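Local coordinates for protein tryptophan halogenase superfamily (Brevundimonas sp. BAL3, PDB 6FRL) that probably acts as a flavin-dependent halogenase of the tryptophan halogenase superfamily that prefers bromination over chlorination, at residues B[88-93]-B[348-353]; B[243-248]-B[396-401]; B[277-282]-B[290-295]. One frame throughout, in Å; residues are numbered along the deposited sequence.

All three contacts are buried and adjoin one another, and no second chain touches them. Interactions 1 and 3 share a mixed sheet: strand 87-91 gives one side of interaction 1, and the hairpin strands 276-282 and 286-293 make interaction 3. Interaction 2 sets a loop against helix 376-402. Only interaction 3 is bonded across by backbone groups; the other two are side-chain packing with no hydrogen bond across. Polar ends tie them together. E348 of interaction 1 bonds to Y401 of interaction 2 and to W277 of interaction 3, and E351 bonds to H400 on the helix. Interaction 2 is mainly aliphatic and aromatic packing with one sulfur-aromatic contact, while interaction 1 mixes carboxylate and ring.

Interaction 1 (B[88-93]-B[348-353]); sequences IRFLDW and EPLEST
E351 bends sharply at its second torsion (chi2 -86°), and this fold of the chain swings its carboxylate against I88 and F90. L350 has CG anti to the backbone N (chi1 -180°), which carries its CD1 methyl toward F90 and W93. The two neighbours meet F90 at different atoms, and L350 reaches on to W93.

At E351 the oxygens part. OE2 lies 3.4 Å from F90 CZ. The ring and carboxylate planes are 41° apart, so they neither stack nor stand square. OE1 lies 3.6 Å from I88 CD1. This methyl is the tip of the isoleucine, and it also meets the backbone O of L350 at 3.6 Å and S352 OG at 3.7 Å.

L350 CD1 takes the aromatic side. It reaches the edge of the F90 ring near its plane, 3.9 Å from CE1. It also meets W93 tip to tip, 3.8 Å from CZ2. Within segment 88-93, I88 CG2 lies over one face of F90, and F90 CD1 over one face of W93.

The polar ends are satisfied by other parts of the chain. E351 OE2 is bonded to H400 and OE1 to H102, while S352 OG is bonded to K85. An alanine at E351 would probably leave H400 and H102 without their carboxylate mate and open a gap beside F90 and I88.

No hydrogen bond crosses between the segments. The contact is van der Waals packing of methyls, rings and one carboxylate, with side chains of strand 87-91 and of W93 just after it set against the loop that precedes helix 354-367. The chemistry implies a buried carboxylate packed among carbon (I88, F90 and F396), with H400 and H102 bonded to its oxygens. Its direction is therefore likely to be well fixed, with hydrogen bonding and packing acting together.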
loop_
_atom_site.group_PDB
_atom_site.type_symbol
_atom_site.label_atom_id
_atom_site.label_comp_id
_atom_site.label_asym_id
_atom_site.label_seq_id
_atom_site.Cartn_x
_atom_site.Cartn_y
_atom_site.Cartn_z
ATOM N N ILE B 88 12.646 -18.736 9.132
ATOM C CA ILE B 88 12.351 -19.541 10.333
ATOM C C ILE B 88 11.913 -20.917 9.916
ATOM O O ILE B 88 11.149 -21.067 8.955
ATOM C CB ILE B 88 11.214 -18.931 11.171
ATOM C CG1 ILE B 88 11.563 -17.502 11.584
ATOM C CG2 ILE B 88 10.886 -19.798 12.394
ATOM C CD1 ILE B 88 10.408 -16.779 12.281
ATOM N N ARG B 89 12.385 -21.924 10.642
ATOM C CA ARG B 89 12.069 -23.310 10.321
ATOM C C ARG B 89 11.050 -23.899 11.295
ATOM O O ARG B 89 11.333 -24.012 12.471
ATOM C CB ARG B 89 13.348 -24.121 10.305
ATOM C CG ARG B 89 13.165 -25.502 9.712
ATOM C CD ARG B 89 14.495 -26.144 9.438
ATOM N NE ARG B 89 14.336 -27.419 8.744
ATOM C CZ ARG B 89 15.307 -28.063 8.099
ATOM N NH1 ARG B 89 16.538 -27.584 8.057
ATOM N NH2 ARG B 89 15.039 -29.212 7.490
ATOM N N PHE B 90 9.865 -24.238 10.790
ATOM C CA PHE B 90 8.749 -24.760 11.611
ATOM C C PHE B 90 8.730 -26.295 11.571
ATOM O O PHE B 90 8.559 -26.905 10.492
ATOM C CB PHE B 90 7.408 -24.184 11.146
ATOM C CG PHE B 90 7.260 -22.728 11.453
ATOM C CD1 PHE B 90 6.848 -22.310 12.691
ATOM C CD2 PHE B 90 7.625 -21.760 10.519
ATOM C CE1 PHE B 90 6.784 -20.957 12.998
ATOM C CE2 PHE B 90 7.540 -20.411 10.823
ATOM C CZ PHE B 90 7.118 -20.006 12.057
ATOM N N LEU B 91 8.952 -26.900 12.745
ATOM C CA LEU B 91 9.073 -28.358 12.908
ATOM C C LEU B 91 7.930 -28.875 13.741
ATOM O O LEU B 91 7.594 -28.271 14.783
ATOM C CB LEU B 91 10.410 -28.734 13.560
ATOM C CG LEU B 91 11.639 -28.311 12.738
ATOM C CD1 LEU B 91 12.947 -28.501 13.485
ATOM C CD2 LEU B 91 11.654 -29.053 11.412
ATOM N N ASP B 92 7.298 -29.939 13.225
ATOM C CA ASP B 92 6.256 -30.714 13.924
ATOM C C ASP B 92 4.926 -29.967 14.174
ATOM O O ASP B 92 4.192 -30.373 15.071
ATOM C CB ASP B 92 6.775 -31.331 15.258
ATOM C CG ASP B 92 8.056 -32.161 15.082
ATOM O OD1 ASP B 92 8.347 -32.731 13.995
ATOM O OD2 ASP B 92 8.796 -32.260 16.057
ATOM N N TRP B 93 4.593 -28.922 13.399
ATOM C CA TRP B 93 3.285 -28.217 13.575
ATOM C C TRP B 93 2.126 -28.963 12.895
ATOM O O TRP B 93 0.953 -28.732 13.214
ATOM C CB TRP B 93 3.339 -26.738 13.105
ATOM C CG TRP B 93 4.151 -25.859 14.011
ATOM C CD1 TRP B 93 5.511 -25.927 14.219
ATOM C CD2 TRP B 93 3.666 -24.819 14.875
ATOM N NE1 TRP B 93 5.891 -24.983 15.156
ATOM C CE2 TRP B 93 4.781 -24.299 15.575
ATOM C CE3 TRP B 93 2.402 -24.278 15.133
ATOM C CZ2 TRP B 93 4.662 -23.266 16.497
ATOM C CZ3 TRP B 93 2.293 -23.236 16.047
ATOM C CH2 TRP B 93 3.408 -22.744 16.715
ATOM N N GLU B 348 4.150 -12.654 21.418
ATOM C CA GLU B 348 5.152 -13.700 21.523
ATOM C C GLU B 348 6.050 -13.754 20.275
ATOM O O GLU B 348 5.581 -13.429 19.187
ATOM C CB GLU B 348 4.429 -15.024 21.702
ATOM C CG GLU B 348 3.602 -15.439 20.479
ATOM C CD GLU B 348 2.589 -16.534 20.756
ATOM O OE1 GLU B 348 2.904 -17.731 20.476
ATOM O OE2 GLU B 348 1.489 -16.188 21.205
ATOM N N PRO B 349 7.329 -14.184 20.408
ATOM C CA PRO B 349 8.337 -14.084 19.320
ATOM C C PRO B 349 8.300 -15.198 18.272
ATOM O O PRO B 349 9.365 -15.655 17.782
ATOM C CB PRO B 349 9.675 -14.125 20.080
ATOM C CG PRO B 349 9.381 -14.969 21.277
ATOM C CD PRO B 349 7.954 -14.642 21.670
ATOM N N LEU B 350 7.088 -15.593 17.885
ATOM C CA LEU B 350 6.896 -16.721 16.982
ATOM C C LEU B 350 7.430 -16.369 15.605
ATOM O O LEU B 350 7.954 -17.238 14.890
ATOM C CB LEU B 350 5.404 -17.119 16.905
ATOM C CG LEU B 350 5.037 -18.306 15.992
ATOM C CD1 LEU B 350 5.697 -19.588 16.464
ATOM C CD2 LEU B 350 3.524 -18.509 15.956
ATOM N N GLU B 351 7.254 -15.104 15.233
ATOM C CA GLU B 351 7.708 -14.596 13.965
ATOM C C GLU B 351 8.680 -13.404 14.139
ATOM O O GLU B 351 8.745 -12.509 13.285
ATOM C CB GLU B 351 6.493 -14.316 13.056
ATOM C CG GLU B 351 5.857 -15.590 12.482
ATOM C CD GLU B 351 6.494 -16.108 11.194
ATOM O OE1 GLU B 351 7.476 -15.544 10.698
ATOM O OE2 GLU B 351 5.987 -17.114 10.643
ATOM N N SER B 352 9.444 -13.415 15.238
ATOM C CA SER B 352 10.600 -12.518 15.405
ATOM C C SER B 352 10.235 -11.031 15.234
ATOM O O SER B 352 10.851 -10.336 14.434
ATOM C CB SER B 352 11.688 -12.877 14.357
ATOM O OG SER B 352 12.049 -14.260 14.381
ATOM N N THR B 353 9.227 -10.545 15.957
ATOM C CA THR B 353 8.670 -9.221 15.657
ATOM C C THR B 353 8.919 -8.130 16.682
ATOM O O THR B 353 8.556 -6.998 16.443
ATOM C CB THR B 353 7.141 -9.281 15.409
ATOM O OG1 THR B 353 6.508 -9.908 16.525
ATOM C CG2 THR B 353 6.810 -10.034 14.095
#

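Interaction 2 (B[243-248]-B[396-401]); sequences GRWLPC and FIILHY
The hydroxyl of Y401, beside C248, is hydrogen-bonded to E348 OE1, an oxygen that W277 NE1 also grips. The tyrosine tip is thus held by a partner outside the two segments. C248 SG lies 3.6 Å from Y401 OH and forms no hydrogen bond with it.

The sulfur does make a sulfur-aromatic contact. SG stands 5.3 Å from the centroid of the Y401 ring, 59° off the ring normal. The approach is oblique. P247 CG lies more nearly over the same face of the ring, 4.4 Å from Y401 CE1. Successive residues of the loop therefore meet one tyrosine, whose hydroxyl bond is likely to limit how far it can swing.

L246 carries the middle of the contact. Its CG is anti to the carbonyl carbon, which, with chi2 at 153°, brings CD2 to the helix. CD2 then touches I397 CG2 and I398 CG1, both at 3.8 Å. The leucine crosses each isoleucine at about a right angle. The same methyl is 4.2 Å from Y401 CE2. At the far end of the contact, I398 CD1 rests 3.8 Å from W245 CB, and P421 packs on both W245 and I398.

The helix also fixes its own histidine. H400 ND1 donates to F396 O, one turn back, at 2.8 Å. The bond is bent, with 139° at the hydrogen, but the acceptor lies in the imidazole plane.

I397, I398 and Y401 follow the i, i+1, i+4 spacing of one side of a helix. This is loop-on-helix packing: the connection from strand 239-241 to strand 250-257 lies along an apolar strip of helix 376-402, within the tryptophan halogenase family region.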
loop_
_atom_site.group_PDB
_atom_site.type_symbol
_atom_site.label_atom_id
_atom_site.label_comp_id
_atom_site.label_asym_id
_atom_site.label_seq_id
_atom_site.Cartn_x
_atom_site.Cartn_y
_atom_site.Cartn_z
ATOM N N GLY B 243 -5.294 -12.376 25.340
ATOM C CA GLY B 243 -5.188 -13.782 25.784
ATOM C C GLY B 243 -6.338 -14.643 25.275
ATOM O O GLY B 243 -6.177 -15.819 25.047
ATOM N N ARG B 244 -7.492 -14.029 25.068
ATOM C CA ARG B 244 -8.642 -14.688 24.469
ATOM C C ARG B 244 -8.352 -15.256 23.062
ATOM O O ARG B 244 -8.821 -16.350 22.749
ATOM C CB ARG B 244 -9.849 -13.733 24.453
ATOM C CG ARG B 244 -9.785 -12.658 23.382
ATOM C CD ARG B 244 -10.575 -11.409 23.620
ATOM N NE ARG B 244 -11.578 -11.207 22.574
ATOM C CZ ARG B 244 -12.109 -10.033 22.216
ATOM N NH1 ARG B 244 -11.747 -8.877 22.805
ATOM N NH2 ARG B 244 -13.032 -10.010 21.246
ATOM N N TRP B 245 -7.576 -14.534 22.242
ATOM C CA TRP B 245 -7.210 -15.012 20.904
ATOM C C TRP B 245 -5.993 -15.948 20.888
ATOM O O TRP B 245 -5.872 -16.751 19.985
ATOM C CB TRP B 245 -6.880 -13.857 19.962
ATOM C CG TRP B 245 -7.918 -12.816 19.774
ATOM C CD1 TRP B 245 -7.785 -11.486 20.043
ATOM C CD2 TRP B 245 -9.229 -12.990 19.257
ATOM N NE1 TRP B 245 -8.944 -10.823 19.733
ATOM C CE2 TRP B 245 -9.845 -11.720 19.236
ATOM C CE3 TRP B 245 -9.948 -14.089 18.812
ATOM C CZ2 TRP B 245 -11.148 -11.521 18.772
ATOM C CZ3 TRP B 245 -11.241 -13.897 18.355
ATOM C CH2 TRP B 245 -11.828 -12.621 18.330
ATOM N N LEU B 246 -5.073 -15.816 21.849
ATOM C CA LEU B 246 -3.804 -16.561 21.840
ATOM C C LEU B 246 -3.701 -17.389 23.107
ATOM O O LEU B 246 -3.748 -16.824 24.196
ATOM C CB LEU B 246 -2.631 -15.578 21.744
ATOM C CG LEU B 246 -2.582 -14.850 20.394
ATOM C CD1 LEU B 246 -1.907 -13.492 20.465
ATOM C CD2 LEU B 246 -1.908 -15.710 19.346
ATOM N N PRO B 247 -3.572 -18.723 22.984
ATOM C CA PRO B 247 -3.626 -19.563 24.194
ATOM C C PRO B 247 -2.456 -19.360 25.170
ATOM O O PRO B 247 -2.683 -19.209 26.380
ATOM C CB PRO B 247 -3.599 -20.986 23.638
ATOM C CG PRO B 247 -2.918 -20.886 22.313
ATOM C CD PRO B 247 -3.234 -19.508 21.780
ATOM N N CYS B 248 -1.227 -19.329 24.644
ATOM C CA CYS B 248 -0.039 -19.371 25.477
ATOM C C CYS B 248 0.077 -18.118 26.358
ATOM O O CYS B 248 -0.251 -16.992 25.937
ATOM C CB CYS B 248 1.207 -19.600 24.638
ATOM S SG CYS B 248 1.185 -21.199 23.792
ATOM N N PHE B 396 -1.443 -12.665 11.870
ATOM C CA PHE B 396 -0.452 -13.581 11.307
ATOM C C PHE B 396 -0.038 -14.642 12.318
ATOM O O PHE B 396 0.047 -15.819 11.958
ATOM C CB PHE B 396 0.773 -12.807 10.776
ATOM C CG PHE B 396 1.734 -13.637 9.967
ATOM C CD1 PHE B 396 1.303 -14.293 8.818
ATOM C CD2 PHE B 396 3.084 -13.709 10.310
ATOM C CE1 PHE B 396 2.205 -15.049 8.045
ATOM C CE2 PHE B 396 3.976 -14.455 9.548
ATOM C CZ PHE B 396 3.526 -15.133 8.410
ATOM N N ILE B 397 0.207 -14.234 13.579
ATOM C CA ILE B 397 0.582 -15.198 14.641
ATOM C C ILE B 397 -0.549 -16.227 14.896
ATOM O O ILE B 397 -0.316 -17.425 14.923
ATOM C CB ILE B 397 1.014 -14.482 15.951
ATOM C CG1 ILE B 397 2.360 -13.778 15.704
ATOM C CG2 ILE B 397 1.142 -15.480 17.101
ATOM C CD1 ILE B 397 2.737 -12.727 16.717
ATOM N N ILE B 398 -1.772 -15.737 15.053
ATOM C CA ILE B 398 -2.943 -16.592 15.231
ATOM C C ILE B 398 -3.037 -17.719 14.172
ATOM O O ILE B 398 -3.244 -18.900 14.521
ATOM C CB ILE B 398 -4.237 -15.738 15.214
ATOM C CG1 ILE B 398 -4.333 -14.939 16.512
ATOM C CG2 ILE B 398 -5.477 -16.633 15.060
ATOM C CD1 ILE B 398 -5.377 -13.853 16.494
ATOM N N LEU B 399 -2.876 -17.346 12.898
ATOM C CA LEU B 399 -2.964 -18.289 11.779
ATOM C C LEU B 399 -2.150 -19.553 11.992
ATOM O O LEU B 399 -2.617 -20.640 11.616
ATOM C CB LEU B 399 -2.546 -17.629 10.438
ATOM C CG LEU B 399 -2.774 -18.469 9.178
ATOM C CD1 LEU B 399 -4.250 -18.731 8.950
ATOM C CD2 LEU B 399 -2.169 -17.836 7.955
ATOM N N HIS B 400 -0.948 -19.412 12.563
ATOM C CA HIS B 400 -0.033 -20.539 12.768
ATOM C C HIS B 400 -0.702 -21.624 13.677
ATOM O O HIS B 400 -0.607 -22.852 13.434
ATOM C CB HIS B 400 1.283 -20.080 13.405
ATOM C CG HIS B 400 2.169 -19.223 12.535
ATOM N ND1 HIS B 400 1.848 -17.929 12.178
ATOM C CD2 HIS B 400 3.425 -19.444 12.044
ATOM C CE1 HIS B 400 2.845 -17.402 11.480
ATOM N NE2 HIS B 400 3.813 -18.300 11.384
ATOM N N TYR B 401 -1.382 -21.164 14.715
ATOM C CA TYR B 401 -2.088 -22.067 15.622
ATOM C C TYR B 401 -3.369 -22.618 14.975
ATOM O O TYR B 401 -3.653 -23.808 15.053
ATOM C CB TYR B 401 -2.473 -21.337 16.924
ATOM C CG TYR B 401 -1.324 -20.960 17.831
ATOM C CD1 TYR B 401 -0.670 -21.933 18.607
ATOM C CD2 TYR B 401 -0.899 -19.626 17.961
ATOM C CE1 TYR B 401 0.386 -21.589 19.445
ATOM C CE2 TYR B 401 0.147 -19.282 18.813
ATOM C CZ TYR B 401 0.781 -20.264 19.550
ATOM O OH TYR B 401 1.793 -19.958 20.424
#

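Interaction 3 (B[277-282]-B[290-295]); sequences WQWGIP and GLVFSS
W277 and V292 face each other as a hydrogen-bonded antiparallel pair. W277 N donates to V292 O, and V292 N donates to W277 O, each at 2.8 Å. Two further bonds join W279 and G290. W279 N to G290 O is 2.9 Å; the return bond from G290 N to W279 O is weak at 3.3 Å. Between these pairs stands the non-hydrogen-bonded pair Q278 and L291. There the CA of Q278 makes a CA-H...O contact of 3.0 Å with G290 O.

Two of the ring contacts are CH-pi. W279 CG sits between the backbone N and the carbonyl carbon (chi1 83°), which lays the indole across the partner strand. G290 CA stands over the centre of its six-membered ring, 3.4 Å from the centroid. The ring can come so near because glycine has no side chain. W277 lies alongside V292, whose CG2 is over the face of its six-membered ring, 3.9 Å from the centroid. The same methyl also meets the edge of W279 in apolar packing, 3.8 Å from CZ3.

The polar end of Q278 is bonded beyond the hairpin, to R273 and to the H310 backbone.

Strands 276-282 and 286-293 form a beta hairpin in the mixed sheet, here with a cross-strand tryptophan-glycine pair.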
loop_
_atom_site.group_PDB
_atom_site.type_symbol
_atom_site.label_atom_id
_atom_site.label_comp_id
_atom_site.label_asym_id
_atom_site.label_seq_id
_atom_site.Cartn_x
_atom_site.Cartn_y
_atom_site.Cartn_z
ATOM N N TRP B 277 5.398 -24.177 22.149
ATOM C CA TRP B 277 6.495 -24.330 21.191
ATOM C C TRP B 277 7.867 -23.844 21.713
ATOM O O TRP B 277 7.963 -22.978 22.567
ATOM C CB TRP B 277 6.114 -23.619 19.864
ATOM C CG TRP B 277 5.792 -22.175 20.025
ATOM C CD1 TRP B 277 4.577 -21.636 20.319
ATOM C CD2 TRP B 277 6.700 -21.079 19.911
ATOM N NE1 TRP B 277 4.666 -20.251 20.403
ATOM C CE2 TRP B 277 5.965 -19.887 20.173
ATOM C CE3 TRP B 277 8.065 -20.982 19.634
ATOM C CZ2 TRP B 277 6.544 -18.626 20.144
ATOM C CZ3 TRP B 277 8.642 -19.720 19.606
ATOM C CH2 TRP B 277 7.877 -18.554 19.876
ATOM N N GLN B 278 8.920 -24.417 21.152
ATOM C CA GLN B 278 10.286 -24.154 21.539
ATOM C C GLN B 278 11.013 -23.343 20.456
ATOM O O GLN B 278 10.874 -23.605 19.255
ATOM C CB GLN B 278 11.015 -25.490 21.776
ATOM C CG GLN B 278 12.526 -25.418 22.052
ATOM C CD GLN B 278 13.166 -26.788 22.177
ATOM O OE1 GLN B 278 12.486 -27.812 22.173
ATOM N NE2 GLN B 278 14.482 -26.817 22.312
ATOM N N TRP B 279 11.819 -22.380 20.899
ATOM C CA TRP B 279 12.649 -21.602 20.001
ATOM C C TRP B 279 14.147 -21.960 20.148
ATOM O O TRP B 279 14.601 -22.479 21.190
ATOM C CB TRP B 279 12.356 -20.113 20.209
ATOM C CG TRP B 279 13.064 -19.389 21.342
ATOM C CD1 TRP B 279 14.394 -19.003 21.391
ATOM C CD2 TRP B 279 12.450 -18.859 22.525
ATOM N NE1 TRP B 279 14.634 -18.301 22.545
ATOM C CE2 TRP B 279 13.467 -18.195 23.263
ATOM C CE3 TRP B 279 11.146 -18.887 23.040
ATOM C CZ2 TRP B 279 13.219 -17.569 24.492
ATOM C CZ3 TRP B 279 10.891 -18.263 24.264
ATOM C CH2 TRP B 279 11.932 -17.605 24.978
ATOM N N GLY B 280 14.891 -21.681 19.087
ATOM C CA GLY B 280 16.303 -21.988 19.026
ATOM C C GLY B 280 17.017 -20.991 18.143
ATOM O O GLY B 280 16.960 -21.099 16.932
ATOM N N ILE B 281 17.688 -20.028 18.770
ATOM C CA ILE B 281 18.262 -18.890 18.088
ATOM C C ILE B 281 19.787 -18.993 18.170
ATOM O O ILE B 281 20.372 -18.803 19.231
ATOM C CB ILE B 281 17.700 -17.605 18.713
ATOM C CG1 ILE B 281 16.178 -17.555 18.409
ATOM C CG2 ILE B 281 18.464 -16.363 18.205
ATOM C CD1 ILE B 281 15.441 -16.325 18.901
ATOM N N PRO B 282 20.436 -19.354 17.051
ATOM C CA PRO B 282 21.864 -19.590 17.112
ATOM C C PRO B 282 22.699 -18.307 17.004
ATOM O O PRO B 282 22.540 -17.542 16.053
ATOM C CB PRO B 282 22.108 -20.477 15.903
ATOM C CG PRO B 282 21.012 -20.172 14.943
ATOM C CD PRO B 282 19.871 -19.602 15.704
ATOM N N GLY B 290 14.204 -21.410 24.306
ATOM C CA GLY B 290 13.020 -21.215 25.140
ATOM C C GLY B 290 11.809 -22.071 24.784
ATOM O O GLY B 290 11.766 -22.705 23.745
ATOM N N LEU B 291 10.847 -22.096 25.687
ATOM C CA LEU B 291 9.579 -22.730 25.469
ATOM C C LEU B 291 8.508 -21.712 25.824
ATOM O O LEU B 291 8.507 -21.157 26.937
ATOM C CB LEU B 291 9.418 -23.980 26.347
ATOM C CG LEU B 291 8.260 -24.915 25.936
ATOM C CD1 LEU B 291 8.759 -25.978 24.963
ATOM C CD2 LEU B 291 7.571 -25.568 27.135
ATOM N N VAL B 292 7.616 -21.465 24.863
ATOM C CA VAL B 292 6.365 -20.712 25.078
ATOM C C VAL B 292 5.238 -21.734 25.263
ATOM O O VAL B 292 5.162 -22.674 24.486
ATOM C CB VAL B 292 6.043 -19.835 23.839
ATOM C CG1 VAL B 292 4.649 -19.191 23.958
ATOM C CG2 VAL B 292 7.148 -18.800 23.634
ATOM N N PHE B 293 4.358 -21.555 26.247
ATOM C CA PHE B 293 3.350 -22.594 26.531
ATOM C C PHE B 293 2.137 -22.100 27.329
ATOM O O PHE B 293 2.140 -20.988 27.873
ATOM C CB PHE B 293 4.019 -23.753 27.273
ATOM C CG PHE B 293 4.537 -23.374 28.631
ATOM C CD1 PHE B 293 5.778 -22.764 28.773
ATOM C CD2 PHE B 293 3.764 -23.601 29.770
ATOM C CE1 PHE B 293 6.239 -22.399 30.027
ATOM C CE2 PHE B 293 4.209 -23.237 31.030
ATOM C CZ PHE B 293 5.455 -22.642 31.161
ATOM N N SER B 294 1.107 -22.955 27.392
ATOM C CA SER B 294 -0.126 -22.708 28.209
ATOM C C SER B 294 -0.020 -23.335 29.610
ATOM O O SER B 294 -0.006 -24.546 29.730
ATOM C CB SER B 294 -1.369 -23.266 27.502
ATOM O OG SER B 294 -2.544 -23.133 28.297
ATOM N N SER B 295 0.036 -22.517 30.663
ATOM C CA SER B 295 0.144 -23.043 32.048
ATOM C C SER B 295 -1.105 -23.854 32.443
ATOM O O SER B 295 -1.004 -24.813 33.201
ATOM C CB SER B 295 0.475 -21.942 33.081
ATOM O OG SER B 295 -0.582 -21.032 33.260
#